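Local atomic coordinates of CopN (Chlamydia pneumoniae, PDB entry 4NRH), a protein that probably acts as the gatekeeper of type III secretion, working together with the chaperone Scc3 to direct when translocator proteins are secreted. Residues R99-A104 against Y129-G134; A110-Y114 against S160-K164; S198-F202 against V229-H234; V262-N267 against A297-N302. Numbering follows the deposited sequence.

Contact 1 (R99-A104 against Y129-G134)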
loop_
_atom_site.group_PDB
_atom_site.type_symbol
_atom_site.label_atom_id
_atom_site.label_comp_id
_atom_site.label_asym_id
_atom_site.label_seq_id
_atom_site.Cartn_x
_atom_site.Cartn_y
_atom_site.Cartn_z
ATOM N N ARG A 99 2.980 2.516 -28.768
ATOM C CA ARG A 99 2.348 2.092 -27.522
ATOM C C ARG A 99 0.848 2.367 -27.511
ATOM O O ARG A 99 0.091 1.691 -26.814
ATOM C CB ARG A 99 3.010 2.780 -26.328
ATOM C CG ARG A 99 2.748 2.075 -25.012
ATOM C CD ARG A 99 3.240 2.883 -23.829
ATOM N NE ARG A 99 2.982 2.181 -22.577
ATOM C CZ ARG A 99 2.606 2.774 -21.449
ATOM N NH1 ARG A 99 2.439 4.089 -21.408
ATOM N NH2 ARG A 99 2.394 2.047 -20.360
ATOM N N THR A 100 0.425 3.368 -28.277
ATOM C CA THR A 100 -0.988 3.709 -28.389
ATOM C C THR A 100 -1.780 2.527 -28.950
ATOM O O THR A 100 -2.960 2.353 -28.643
ATOM C CB THR A 100 -1.194 4.951 -29.283
ATOM O OG1 THR A 100 -0.400 6.036 -28.785
ATOM C CG2 THR A 100 -2.657 5.370 -29.311
ATOM N N ALA A 101 -1.117 1.707 -29.759
ATOM C CA ALA A 101 -1.743 0.516 -30.320
ATOM C C ALA A 101 -1.428 -0.736 -29.504
ATOM O O ALA A 101 -2.336 -1.421 -29.036
ATOM C CB ALA A 101 -1.309 0.324 -31.766
ATOM N N ILE A 102 -0.142 -1.026 -29.332
ATOM C CA ILE A 102 0.284 -2.271 -28.695
ATOM C C ILE A 102 0.058 -2.271 -27.185
ATOM O O ILE A 102 -0.445 -3.248 -26.626
ATOM C CB ILE A 102 1.771 -2.557 -28.972
ATOM C CG1 ILE A 102 2.050 -2.509 -30.475
ATOM C CG2 ILE A 102 2.168 -3.911 -28.407
ATOM C CD1 ILE A 102 1.262 -3.527 -31.273
ATOM N N GLY A 103 0.426 -1.174 -26.531
ATOM C CA GLY A 103 0.232 -1.036 -25.099
ATOM C C GLY A 103 -1.231 -1.108 -24.708
ATOM O O GLY A 103 -1.591 -1.767 -23.732
ATOM N N ALA A 104 -2.075 -0.425 -25.474
ATOM C CA ALA A 104 -3.514 -0.437 -25.237
ATOM C C ALA A 104 -4.104 -1.824 -25.480
ATOM O O ALA A 104 -4.962 -2.283 -24.727
ATOM C CB ALA A 104 -4.202 0.596 -26.119
ATOM N N TYR A 129 -4.591 4.739 -18.409
ATOM C CA TYR A 129 -3.447 3.880 -18.118
ATOM C C TYR A 129 -2.206 4.333 -18.880
ATOM O O TYR A 129 -1.114 4.412 -18.316
ATOM C CB TYR A 129 -3.756 2.419 -18.453
ATOM C CG TYR A 129 -2.598 1.490 -18.160
ATOM C CD1 TYR A 129 -2.373 1.015 -16.876
ATOM C CD2 TYR A 129 -1.722 1.100 -19.166
ATOM C CE1 TYR A 129 -1.312 0.174 -16.601
ATOM C CE2 TYR A 129 -0.659 0.259 -18.902
ATOM C CZ TYR A 129 -0.459 -0.201 -17.617
ATOM O OH TYR A 129 0.598 -1.039 -17.348
ATOM N N LEU A 130 -2.383 4.619 -20.166
ATOM C CA LEU A 130 -1.291 5.091 -21.009
ATOM C C LEU A 130 -0.720 6.407 -20.487
ATOM O O LEU A 130 0.492 6.605 -20.483
ATOM C CB LEU A 130 -1.761 5.250 -22.457
ATOM C CG LEU A 130 -1.346 4.134 -23.420
ATOM C CD1 LEU A 130 -1.631 2.763 -22.825
ATOM C CD2 LEU A 130 -2.042 4.293 -24.762
ATOM N N GLU A 131 -1.601 7.305 -20.058
ATOM C CA GLU A 131 -1.174 8.588 -19.505
ATOM C C GLU A 131 -0.434 8.422 -18.179
ATOM O O GLU A 131 0.606 9.042 -17.957
ATOM C CB GLU A 131 -2.376 9.517 -19.313
ATOM C CG GLU A 131 -2.019 10.853 -18.678
ATOM C CD GLU A 131 -3.219 11.762 -18.502
ATOM O OE1 GLU A 131 -4.342 11.347 -18.861
ATOM O OE2 GLU A 131 -3.040 12.893 -18.004
ATOM N N VAL A 132 -0.977 7.582 -17.301
ATOM C CA VAL A 132 -0.396 7.360 -15.980
ATOM C C VAL A 132 0.990 6.730 -16.070
ATOM O O VAL A 132 1.930 7.167 -15.404
ATOM C CB VAL A 132 -1.306 6.459 -15.114
ATOM C CG1 VAL A 132 -0.556 5.952 -13.889
ATOM C CG2 VAL A 132 -2.561 7.213 -14.702
ATOM N N THR A 133 1.114 5.713 -16.915
ATOM C CA THR A 133 2.356 4.960 -17.030
ATOM C C THR A 133 3.287 5.569 -18.072
ATOM O O THR A 133 4.429 5.135 -18.226
ATOM C CB THR A 133 2.085 3.491 -17.392
ATOM O OG1 THR A 133 1.512 3.421 -18.702
ATOM C CG2 THR A 133 1.124 2.866 -16.394
ATOM N N GLY A 134 2.796 6.576 -18.788
ATOM C CA GLY A 134 3.577 7.226 -19.824
ATOM C C GLY A 134 4.565 8.246 -19.289
ATOM O O GLY A 134 5.352 8.812 -20.045
HETATM O O HOH W 1 2.538 -1.209 -19.383
HETATM O O HOH W 2 2.378 5.992 -23.066
#

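Contact 2 (A110-Y114 against S160-K164)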
loop_
_atom_site.group_PDB
_atom_site.type_symbol
_atom_site.label_atom_id
_atom_site.label_comp_id
_atom_site.label_asym_id
_atom_site.label_seq_id
_atom_site.Cartn_x
_atom_site.Cartn_y
_atom_site.Cartn_z
ATOM N N ALA A 110 -8.632 -6.406 -19.783
ATOM C CA ALA A 110 -8.652 -5.858 -18.433
ATOM C C ALA A 110 -9.494 -4.589 -18.393
ATOM O O ALA A 110 -10.308 -4.398 -17.491
ATOM C CB ALA A 110 -7.239 -5.577 -17.949
ATOM N N SER A 111 -9.289 -3.727 -19.383
ATOM C CA SER A 111 -10.007 -2.461 -19.463
ATOM C C SER A 111 -11.506 -2.670 -19.619
ATOM O O SER A 111 -12.303 -1.904 -19.085
ATOM C CB SER A 111 -9.480 -1.622 -20.625
ATOM O OG SER A 111 -9.803 -2.215 -21.873
ATOM N N GLN A 112 -11.884 -3.716 -20.348
ATOM C CA GLN A 112 -13.293 -4.019 -20.573
ATOM C C GLN A 112 -13.969 -4.561 -19.318
ATOM O O GLN A 112 -15.114 -4.220 -19.027
ATOM C CB GLN A 112 -13.444 -5.014 -21.724
ATOM C CG GLN A 112 -13.120 -4.425 -23.086
ATOM C CD GLN A 112 -13.037 -5.475 -24.174
ATOM O OE1 GLN A 112 -13.434 -6.624 -23.977
ATOM N NE2 GLN A 112 -12.522 -5.086 -25.334
ATOM N N GLU A 113 -13.262 -5.408 -18.577
ATOM C CA GLU A 113 -13.817 -5.994 -17.363
ATOM C C GLU A 113 -14.020 -4.943 -16.273
ATOM O O GLU A 113 -15.025 -4.959 -15.563
ATOM C CB GLU A 113 -12.917 -7.120 -16.846
ATOM C CG GLU A 113 -13.496 -7.851 -15.645
ATOM C CD GLU A 113 -12.650 -9.030 -15.203
ATOM O OE1 GLU A 113 -11.505 -9.161 -15.685
ATOM O OE2 GLU A 113 -13.132 -9.827 -14.369
ATOM N N TYR A 114 -13.064 -4.028 -16.144
ATOM C CA TYR A 114 -13.150 -2.972 -15.139
ATOM C C TYR A 114 -14.138 -1.876 -15.533
ATOM O O TYR A 114 -14.826 -1.322 -14.675
ATOM C CB TYR A 114 -11.768 -2.366 -14.878
ATOM C CG TYR A 114 -10.914 -3.191 -13.940
ATOM C CD1 TYR A 114 -10.242 -4.319 -14.391
ATOM C CD2 TYR A 114 -10.789 -2.847 -12.601
ATOM C CE1 TYR A 114 -9.464 -5.077 -13.537
ATOM C CE2 TYR A 114 -10.013 -3.598 -11.738
ATOM C CZ TYR A 114 -9.353 -4.712 -12.211
ATOM O OH TYR A 114 -8.581 -5.463 -11.357
ATOM N N SER A 160 -7.407 0.051 -8.835
ATOM C CA SER A 160 -7.192 -1.385 -8.979
ATOM C C SER A 160 -6.918 -1.757 -10.435
ATOM O O SER A 160 -6.102 -2.635 -10.714
ATOM C CB SER A 160 -8.397 -2.166 -8.453
ATOM O OG SER A 160 -8.558 -1.973 -7.059
ATOM N N PHE A 161 -7.613 -1.095 -11.356
ATOM C CA PHE A 161 -7.368 -1.292 -12.781
ATOM C C PHE A 161 -5.935 -0.918 -13.139
ATOM O O PHE A 161 -5.273 -1.619 -13.903
ATOM C CB PHE A 161 -8.345 -0.474 -13.627
ATOM C CG PHE A 161 -7.924 -0.335 -15.062
ATOM C CD1 PHE A 161 -7.952 -1.429 -15.912
ATOM C CD2 PHE A 161 -7.490 0.882 -15.559
ATOM C CE1 PHE A 161 -7.558 -1.309 -17.231
ATOM C CE2 PHE A 161 -7.096 1.009 -16.878
ATOM C CZ PHE A 161 -7.132 -0.089 -17.715
ATOM N N LEU A 162 -5.470 0.198 -12.584
ATOM C CA LEU A 162 -4.117 0.680 -12.827
ATOM C C LEU A 162 -3.084 -0.326 -12.328
ATOM O O LEU A 162 -2.094 -0.597 -13.005
ATOM C CB LEU A 162 -3.903 2.035 -12.150
ATOM C CG LEU A 162 -4.681 3.216 -12.732
ATOM C CD1 LEU A 162 -4.354 4.500 -11.980
ATOM C CD2 LEU A 162 -4.401 3.375 -14.220
ATOM N N MET A 163 -3.327 -0.875 -11.140
ATOM C CA MET A 163 -2.442 -1.875 -10.552
ATOM C C MET A 163 -2.422 -3.151 -11.385
ATOM O O MET A 163 -1.368 -3.755 -11.587
ATOM C CB MET A 163 -2.867 -2.196 -9.119
ATOM C CG MET A 163 -2.674 -1.052 -8.141
ATOM S SD MET A 163 -0.933 -0.698 -7.832
ATOM C CE MET A 163 -0.411 -2.227 -7.058
ATOM N N LYS A 164 -3.595 -3.556 -11.862
ATOM C CA LYS A 164 -3.720 -4.760 -12.675
ATOM C C LYS A 164 -2.962 -4.606 -13.991
ATOM O O LYS A 164 -2.274 -5.526 -14.436
ATOM C CB LYS A 164 -5.194 -5.072 -12.943
ATOM C CG LYS A 164 -5.427 -6.188 -13.948
ATOM C CD LYS A 164 -5.028 -7.539 -13.377
ATOM C CE LYS A 164 -5.308 -8.661 -14.362
ATOM N NZ LYS A 164 -4.933 -9.990 -13.808
#

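Contact 3 (S198-F202 against V229-H234)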
loop_
_atom_site.group_PDB
_atom_site.type_symbol
_atom_site.label_atom_id
_atom_site.label_comp_id
_atom_site.label_asym_id
_atom_site.label_seq_id
_atom_site.Cartn_x
_atom_site.Cartn_y
_atom_site.Cartn_z
ATOM N N SER A 198 -8.854 7.363 3.419
ATOM C CA SER A 198 -9.202 8.518 4.239
ATOM C C SER A 198 -10.409 9.250 3.669
ATOM O O SER A 198 -11.366 9.535 4.387
ATOM C CB SER A 198 -8.018 9.478 4.351
ATOM O OG SER A 198 -6.897 8.838 4.927
ATOM N N TYR A 199 -10.354 9.557 2.376
ATOM C CA TYR A 199 -11.466 10.210 1.694
ATOM C C TYR A 199 -12.737 9.380 1.822
ATOM O O TYR A 199 -13.818 9.919 2.045
ATOM C CB TYR A 199 -11.134 10.452 0.220
ATOM C CG TYR A 199 -10.157 11.584 -0.008
ATOM C CD1 TYR A 199 -8.786 11.366 0.028
ATOM C CD2 TYR A 199 -10.607 12.874 -0.259
ATOM C CE1 TYR A 199 -7.890 12.400 -0.182
ATOM C CE2 TYR A 199 -9.722 13.913 -0.471
ATOM C CZ TYR A 199 -8.366 13.672 -0.431
ATOM O OH TYR A 199 -7.485 14.707 -0.641
ATOM N N ASP A 200 -12.596 8.066 1.681
ATOM C CA ASP A 200 -13.722 7.152 1.833
ATOM C C ASP A 200 -14.276 7.211 3.251
ATOM O O ASP A 200 -15.492 7.224 3.455
ATOM C CB ASP A 200 -13.305 5.721 1.487
ATOM C CG ASP A 200 -14.417 4.714 1.725
ATOM O OD1 ASP A 200 -14.559 4.241 2.874
ATOM O OD2 ASP A 200 -15.149 4.395 0.765
ATOM N N TYR A 201 -13.376 7.244 4.228
ATOM C CA TYR A 201 -13.768 7.292 5.630
ATOM C C TYR A 201 -14.510 8.582 5.966
ATOM O O TYR A 201 -15.595 8.549 6.543
ATOM C CB TYR A 201 -12.540 7.147 6.532
ATOM C CG TYR A 201 -12.853 7.223 8.010
ATOM C CD1 TYR A 201 -13.545 6.199 8.643
ATOM C CD2 TYR A 201 -12.461 8.317 8.769
ATOM C CE1 TYR A 201 -13.836 6.262 9.991
ATOM C CE2 TYR A 201 -12.747 8.388 10.120
ATOM C CZ TYR A 201 -13.435 7.357 10.725
ATOM O OH TYR A 201 -13.726 7.416 12.067
ATOM N N PHE A 202 -13.931 9.715 5.585
ATOM C CA PHE A 202 -14.512 11.014 5.913
ATOM C C PHE A 202 -15.798 11.304 5.143
ATOM O O PHE A 202 -16.695 11.961 5.666
ATOM C CB PHE A 202 -13.488 12.123 5.670
ATOM C CG PHE A 202 -12.330 12.091 6.627
ATOM C CD1 PHE A 202 -12.549 12.101 7.995
ATOM C CD2 PHE A 202 -11.029 12.042 6.162
ATOM C CE1 PHE A 202 -11.489 12.067 8.882
ATOM C CE2 PHE A 202 -9.966 12.009 7.042
ATOM C CZ PHE A 202 -10.196 12.022 8.404
ATOM N N VAL A 229 -11.753 18.187 5.158
ATOM C CA VAL A 229 -11.398 17.446 6.363
ATOM C C VAL A 229 -10.302 16.423 6.074
ATOM O O VAL A 229 -9.366 16.261 6.861
ATOM C CB VAL A 229 -12.625 16.728 6.964
ATOM C CG1 VAL A 229 -12.227 15.926 8.191
ATOM C CG2 VAL A 229 -13.713 17.734 7.312
ATOM N N ALA A 230 -10.421 15.739 4.939
ATOM C CA ALA A 230 -9.434 14.744 4.532
ATOM C C ALA A 230 -8.067 15.371 4.286
ATOM O O ALA A 230 -7.038 14.790 4.630
ATOM C CB ALA A 230 -9.908 14.011 3.283
ATOM N N GLU A 231 -8.061 16.558 3.689
ATOM C CA GLU A 231 -6.814 17.267 3.420
ATOM C C GLU A 231 -6.152 17.734 4.714
ATOM O O GLU A 231 -4.928 17.747 4.820
ATOM C CB GLU A 231 -7.060 18.454 2.485
ATOM C CG GLU A 231 -7.349 18.048 1.045
ATOM C CD GLU A 231 -7.884 19.193 0.206
ATOM O OE1 GLU A 231 -8.272 20.229 0.784
ATOM O OE2 GLU A 231 -7.918 19.054 -1.035
ATOM N N SER A 232 -6.968 18.119 5.691
ATOM C CA SER A 232 -6.454 18.525 6.996
ATOM C C SER A 232 -5.846 17.325 7.711
ATOM O O SER A 232 -4.778 17.424 8.315
ATOM C CB SER A 232 -7.562 19.147 7.850
ATOM O OG SER A 232 -7.898 20.444 7.389
ATOM N N TYR A 233 -6.545 16.197 7.636
ATOM C CA TYR A 233 -6.085 14.934 8.210
ATOM C C TYR A 233 -4.709 14.556 7.673
ATOM O O TYR A 233 -3.817 14.174 8.431
ATOM C CB TYR A 233 -7.103 13.829 7.916
ATOM C CG TYR A 233 -6.762 12.469 8.482
ATOM C CD1 TYR A 233 -6.612 12.277 9.850
ATOM C CD2 TYR A 233 -6.622 11.367 7.648
ATOM C CE1 TYR A 233 -6.311 11.030 10.369
ATOM C CE2 TYR A 233 -6.326 10.118 8.155
ATOM C CZ TYR A 233 -6.170 9.953 9.515
ATOM O OH TYR A 233 -5.870 8.707 10.020
ATOM N N HIS A 234 -4.544 14.665 6.359
ATOM C CA HIS A 234 -3.281 14.334 5.709
ATOM C C HIS A 234 -2.201 15.365 6.020
ATOM O O HIS A 234 -1.023 15.027 6.121
ATOM C CB HIS A 234 -3.479 14.216 4.198
ATOM C CG HIS A 234 -4.323 13.049 3.794
ATOM N ND1 HIS A 234 -5.176 13.084 2.713
ATOM C CD2 HIS A 234 -4.442 11.811 4.328
ATOM C CE1 HIS A 234 -5.787 11.919 2.600
ATOM N NE2 HIS A 234 -5.358 11.127 3.566
HETATM O O HOH W 3 -7.483 16.856 -2.116
#

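Contact 4 (V262-N267 against A297-N302)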
loop_
_atom_site.group_PDB
_atom_site.type_symbol
_atom_site.label_atom_id
_atom_site.label_comp_id
_atom_site.label_asym_id
_atom_site.label_seq_id
_atom_site.Cartn_x
_atom_site.Cartn_y
_atom_site.Cartn_z
ATOM N N VAL A 262 -15.205 21.387 17.465
ATOM C CA VAL A 262 -13.783 21.075 17.520
ATOM C C VAL A 262 -13.559 19.670 18.073
ATOM O O VAL A 262 -12.803 18.881 17.503
ATOM C CB VAL A 262 -13.018 22.096 18.385
ATOM C CG1 VAL A 262 -11.581 21.645 18.603
ATOM C CG2 VAL A 262 -13.057 23.469 17.738
ATOM N N THR A 263 -14.225 19.369 19.184
ATOM C CA THR A 263 -14.167 18.048 19.801
ATOM C C THR A 263 -14.605 16.951 18.832
ATOM O O THR A 263 -13.971 15.899 18.744
ATOM C CB THR A 263 -15.048 17.986 21.068
ATOM O OG1 THR A 263 -14.550 18.910 22.043
ATOM C CG2 THR A 263 -15.051 16.583 21.660
ATOM N N GLY A 264 -15.688 17.209 18.104
ATOM C CA GLY A 264 -16.220 16.251 17.151
ATOM C C GLY A 264 -15.229 15.885 16.062
ATOM O O GLY A 264 -15.086 14.712 15.709
ATOM N N VAL A 265 -14.545 16.891 15.527
ATOM C CA VAL A 265 -13.547 16.673 14.485
ATOM C C VAL A 265 -12.336 15.926 15.039
ATOM O O VAL A 265 -11.805 15.019 14.395
ATOM C CB VAL A 265 -13.089 18.005 13.858
ATOM C CG1 VAL A 265 -11.943 17.774 12.886
ATOM C CG2 VAL A 265 -14.253 18.682 13.153
ATOM N N LEU A 266 -11.908 16.309 16.240
ATOM C CA LEU A 266 -10.776 15.664 16.898
ATOM C C LEU A 266 -11.045 14.182 17.137
ATOM O O LEU A 266 -10.181 13.339 16.901
ATOM C CB LEU A 266 -10.457 16.357 18.223
ATOM C CG LEU A 266 -9.760 17.716 18.146
ATOM C CD1 LEU A 266 -9.773 18.400 19.504
ATOM C CD2 LEU A 266 -8.337 17.551 17.641
ATOM N N ASN A 267 -12.249 13.872 17.612
ATOM C CA ASN A 267 -12.658 12.487 17.810
ATOM C C ASN A 267 -12.693 11.735 16.486
ATOM O O ASN A 267 -12.378 10.547 16.421
ATOM C CB ASN A 267 -14.026 12.419 18.487
ATOM C CG ASN A 267 -13.960 12.741 19.966
ATOM O OD1 ASN A 267 -12.956 12.476 20.627
ATOM N ND2 ASN A 267 -15.034 13.315 20.494
ATOM N N ALA A 297 -5.054 17.248 22.673
ATOM C CA ALA A 297 -5.836 18.354 22.133
ATOM C C ALA A 297 -7.270 18.314 22.647
ATOM O O ALA A 297 -7.846 19.348 22.984
ATOM C CB ALA A 297 -5.817 18.323 20.611
ATOM N N LEU A 298 -7.838 17.114 22.711
ATOM C CA LEU A 298 -9.179 16.913 23.253
ATOM C C LEU A 298 -9.294 17.395 24.697
ATOM O O LEU A 298 -10.278 18.032 25.070
ATOM C CB LEU A 298 -9.569 15.436 23.169
ATOM C CG LEU A 298 -10.069 14.937 21.815
ATOM C CD1 LEU A 298 -10.062 13.419 21.774
ATOM C CD2 LEU A 298 -11.465 15.474 21.544
ATOM N N ASP A 299 -8.284 17.084 25.501
ATOM C CA ASP A 299 -8.267 17.476 26.906
ATOM C C ASP A 299 -8.168 18.990 27.066
ATOM O O ASP A 299 -8.879 19.584 27.878
ATOM C CB ASP A 299 -7.108 16.791 27.634
ATOM C CG ASP A 299 -7.282 15.286 27.718
ATOM O OD1 ASP A 299 -8.440 14.817 27.682
ATOM O OD2 ASP A 299 -6.262 14.573 27.820
ATOM N N ALA A 300 -7.278 19.606 26.294
ATOM C CA ALA A 300 -7.081 21.053 26.329
ATOM C C ALA A 300 -8.346 21.810 25.931
ATOM O O ALA A 300 -8.664 22.851 26.505
ATOM C CB ALA A 300 -5.923 21.448 25.424
ATOM N N VAL A 301 -9.058 21.279 24.943
ATOM C CA VAL A 301 -10.251 21.928 24.403
ATOM C C VAL A 301 -11.429 21.908 25.379
ATOM O O VAL A 301 -12.159 22.895 25.501
ATOM C CB VAL A 301 -10.678 21.272 23.065
ATOM C CG1 VAL A 301 -12.100 21.663 22.687
ATOM C CG2 VAL A 301 -9.709 21.652 21.956
ATOM N N ASN A 302 -11.590 20.806 26.104
ATOM C CA ASN A 302 -12.750 20.644 26.975
ATOM C C ASN A 302 -12.577 21.300 28.342
ATOM O O ASN A 302 -11.458 21.537 28.800
ATOM C CB ASN A 302 -13.067 19.159 27.157
ATOM C CG ASN A 302 -13.718 18.548 25.932
ATOM O OD1 ASN A 302 -14.905 18.754 25.677
ATOM N ND2 ASN A 302 -12.942 17.791 25.164
#

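Contact 1 (R99-A104 against Y129-G134)
Arg-99 makes the polar part of this contact. Its extended side chain carries the guanidinium across to the C-terminal end of the partner helix, where NH2 meets OG1 of Thr-133 at 2.3 Å, a very short hydrogen bond. From NH1, two weak hydrogen bonds run to OG1 of Thr-133 (2.9 Å) and to the backbone O of Leu-130 (3.3 Å). The same hydroxyl donates to the O of Tyr-129 at 2.8 Å, so Thr-133 OG1 accepts from the arginine while donating to the backbone of its own helix. Water 2 joins NH1 of Arg-99 to the O of Leu-130; water 1 joins NH2, weakly, to the OH of Tyr-129. Thr-100 adds its CA, 3.8 Å from CD2 of Leu-130. One turn on, Gly-103 and Ala-104 complete the pocket: Leu-130 sits as a knob among Arg-99, Thr-100, Gly-103 and Ala-104, with its CG over one face of the guanidinium. The segment axes cross at 102°, 11.1 Å apart, so this is a near-perpendicular helix packing within the HrpJ-like region, bridged by a long polar arm. Behind it, helices 61-74 and 80-97 back the short helix 99-105, while Tyr-129 and Thr-133 rest on helix 152-172.

Contact 2 (A110-Y114 against S160-K164)
Tyr-114 lays one face of its ring over the backbone of Phe-161, whose CA lies 3.9 Å from the ring centroid in a CH-pi contact and whose CB is 3.6 Å from CD2 of Tyr-114. This is antiparallel helix packing in an all-helical fold, helix 108-115 against the long helix 152-172, with segment axes at 161° and 10.4 Å apart. The exchange is mutual: Phe-161 reaches back along the first helix, and its CE1 comes within 4.3 Å of CB of Ala-110. The two rings meet obliquely, planes at 56°. The aliphatic part of Lys-164 borders the contact before its amine heads away. Ser-111 offers carbon to Phe-161, but its OG bonds to Leu-108 O and Arg-126, and Gln-112, facing away, reaches Asn-26 of the sodium site. On the far side of helix 152-172, Met-163 packs on helix 179-215 and on Asp-24 of the chaperone chain. The closest approach to Ser-111 is made by Phe-161, CE1 lying 3.5 Å from CA of Ser-111.

Contact 3 (S198-F202 against V229-H234)
Ala-230 is the small residue at the centre, and the two aromatic side chains Tyr-199 and Phe-202 close around it. Its CB sits over the face of the Tyr-199 ring, 3.8 Å from the centroid in a CH-pi contact, and 3.7 Å from CD2 of Phe-202. With no bulkier side chain between them, the backbones approach to 5.7 Å between the CA atoms of Tyr-199 and Ala-230. Val-229 covers a face of the Phe-202 ring, its CG1 4.0 Å from the ring centroid, while Phe-202 turns its edge toward the face of Tyr-233 in an offset edge-to-face pair, centroids 5.1 Å apart. Farther out the contact becomes polar. Ser-198 OG and His-234 NE2 share a 3.1 Å hydrogen bond, and water 3 bridges Tyr-199 OH (2.6 Å) and Glu-231 OE2 (2.5 Å). The hydroxyl of Tyr-233 bonds instead to Thr-276. Tyr-199 also meets Tyr-152 with nearly parallel rings and touches helix 139-149, so helix 179-215 has neighbours from both earlier and later parts of the chain here. With segment axes 9.5 Å apart at 131°, this is an oblique, aromatic-rich helix-helix interface within an all-helical fold.

Contact 4 (V262-N267 against A297-N302)
This is apolar packing between two antiparallel helices near the C-terminal end of the chain, in the third helical domain of the LcrE family. The segment axes run at 169° to each other, 10.0 Å apart, and the side chains meet between them. Leu-298 buries the most area of any residue here: its CD2 lies 3.6 Å from CB of Leu-266 and 3.8 Å from CG2 of Thr-263, and its CD1 is 3.3 Å from OD1 of Asn-267. One turn later Val-301 brings CG2 to 3.8 Å from CG1 of Val-262 and 4.1 Å from CD1 of Leu-266, while CD2 of Leu-266 also meets CB of Ala-297 at 4.0 Å. The hydroxyl of Thr-263 is bonded within its own helix, to Val-259 O. Asn-302, the first residue to leave helical geometry, folds its side chain back so that ND2 donates to the O of Leu-298 at 2.7 Å. Helix 244-255 packs alongside helix 259-272, with Val-262, Val-265 and Leu-266 all touching Val-251.

From the N terminus, contact 1 closes a loop first, bringing helix 122-133 back to helix 99-105. Contact 2 opens before that loop closes and shuts only at helix 152-172, so the two cross; they also touch directly, Tyr-129 CB lying 4.0 Å from Phe-161 CE2, and together tie helices 99-105, 108-115, 122-133 and 152-172 into one packed unit. Contact 3 follows in series, bringing helix 226-237 back onto helix 179-215, which comes straight after helix 152-172; its centre is about 25 Å from that of contact 2. Contact 4, again in series, closes the last of the four loops, between helices 259-272 and 284-301, its centre about 17 Å from that of contact 3.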